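Local coordinates for PilO protein (Pseudomonas aeruginosa, PDB 5UVR) that pairs with PilN in the inner-membrane PilM/PilN/PilO/PilP complex needed to assemble functional type IV pili, and so serves twitching motility and surface adhesion, at residues Pro2-Leu5 against Glu6-Arg10. Sequence-based numbering, arbitrary orientation.
Sequences PGLL and EDITR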
# COMPACT_ATOMS: atom_id res chain seq x y z
N PRO A 2 -4.26 -14.94 -2.37
CA PRO A 2 -3.03 -14.29 -1.92
C PRO A 2 -3.28 -12.84 -1.51
O PRO A 2 -4.12 -12.15 -2.09
CB PRO A 2 -2.10 -14.38 -3.13
CG PRO A 2 -2.99 -14.66 -4.29
CD PRO A 2 -4.14 -15.45 -3.75
N GLY A 3 -2.54 -12.40 -0.50
CA GLY A 3 -2.73 -11.08 0.05
C GLY A 3 -2.15 -9.99 -0.84
O GLY A 3 -1.54 -10.24 -1.89
N LEU A 4 -2.36 -8.76 -0.40
CA LEU A 4 -1.86 -7.60 -1.14
C LEU A 4 -0.34 -7.61 -1.23
O LEU A 4 0.23 -7.25 -2.26
CB LEU A 4 -2.35 -6.31 -0.48
CG LEU A 4 -2.63 -5.06 -1.31
CD1 LEU A 4 -2.22 -3.82 -0.55
CD2 LEU A 4 -1.97 -5.09 -2.67
N LEU A 5 0.33 -8.03 -0.15
CA LEU A 5 1.80 -8.13 -0.18
C LEU A 5 2.26 -9.03 -1.33
O LEU A 5 3.18 -8.67 -2.08
CB LEU A 5 2.30 -8.64 1.17
CG LEU A 5 3.80 -8.85 1.39
CD1 LEU A 5 4.54 -7.53 1.32
CD2 LEU A 5 4.06 -9.52 2.73
N GLU A 6 1.61 -10.18 -1.51
CA GLU A 6 1.97 -11.10 -2.58
C GLU A 6 1.63 -10.53 -3.95
O GLU A 6 2.37 -10.73 -4.91
CB GLU A 6 1.26 -12.44 -2.40
CG GLU A 6 1.86 -13.34 -1.35
CD GLU A 6 1.76 -12.74 0.04
OE1 GLU A 6 0.74 -12.08 0.33
OE2 GLU A 6 2.71 -12.92 0.83
N ASP A 7 0.49 -9.84 -4.07
CA ASP A 7 0.11 -9.27 -5.37
C ASP A 7 1.19 -8.32 -5.87
O ASP A 7 1.55 -8.35 -7.05
CB ASP A 7 -1.23 -8.53 -5.27
CG ASP A 7 -2.42 -9.46 -5.34
OD1 ASP A 7 -2.26 -10.63 -5.75
OD2 ASP A 7 -3.53 -9.01 -4.98
N ILE A 8 1.70 -7.47 -4.97
CA ILE A 8 2.78 -6.55 -5.32
C ILE A 8 4.01 -7.32 -5.80
O ILE A 8 4.63 -6.96 -6.81
CB ILE A 8 3.12 -5.66 -4.11
CG1 ILE A 8 1.92 -4.81 -3.71
CG2 ILE A 8 4.35 -4.79 -4.37
CD1 ILE A 8 2.06 -4.15 -2.35
N THR A 9 4.36 -8.40 -5.10
CA THR A 9 5.59 -9.10 -5.42
C THR A 9 5.41 -10.07 -6.59
O THR A 9 6.32 -10.23 -7.41
CB THR A 9 6.12 -9.84 -4.19
OG1 THR A 9 5.19 -10.86 -3.80
CG2 THR A 9 6.33 -8.87 -3.03
N ARG A 10 4.25 -10.72 -6.69
CA ARG A 10 4.02 -11.64 -7.81
C ARG A 10 3.98 -10.89 -9.13
O ARG A 10 4.60 -11.33 -10.11
CB ARG A 10 2.73 -12.42 -7.60
CG ARG A 10 2.28 -13.19 -8.85
CD ARG A 10 0.99 -13.97 -8.61
NE ARG A 10 -0.06 -13.13 -8.03
CZ ARG A 10 -0.95 -12.45 -8.74
NH1 ARG A 10 -0.93 -12.49 -10.07
NH2 ARG A 10 -1.87 -11.71 -8.12
O HOH W 1 -4.72 -12.02 -5.12
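The carbonyl O of G3, the N-cap residue, receives the N-H of D7 at 3.0 Å; I8 N follows to L4 O, and T9 N, at the longer 3.3 Å, to L5 O. These successive i+4 bonds build the short helix 4-10, which opens the core region of PilO, a modified ferredoxin fold, and rests L5 on I22 and L24 of strand 18-24.

The carboxylate of D7 collects a water and two arginines. Its CG sits beside the backbone N (chi1 -81°), which turns the carboxylate back toward the N-terminal end of the helix. There a water bridges D7 OD1, at 2.9 Å, to P2 O. R10 NH2 forms a salt bridge with D7 OD1 at 2.6 Å, coming from above the carboxylate plane while OD1 lies at the guanidinium edge. R61 NH1 makes a salt bridge to D7 OD2 and a hydrogen bond to P2 O, tying the carboxylate to the residue before the N-cap. E6 O takes two donors, R10 N and T9 OG1, the hydroxyl set between backbone N and carbonyl carbon (chi1 64°).

Apolar contact is modest: L4 and I8 cross at a slant, CD2 of L4 lying 4.0 Å from CG1 of I8, and P2 CB rests on E6 CB at 3.9 Å. The E6 chain bends at chi2 (64°), bringing OE1 within 3.4 Å of G3 N.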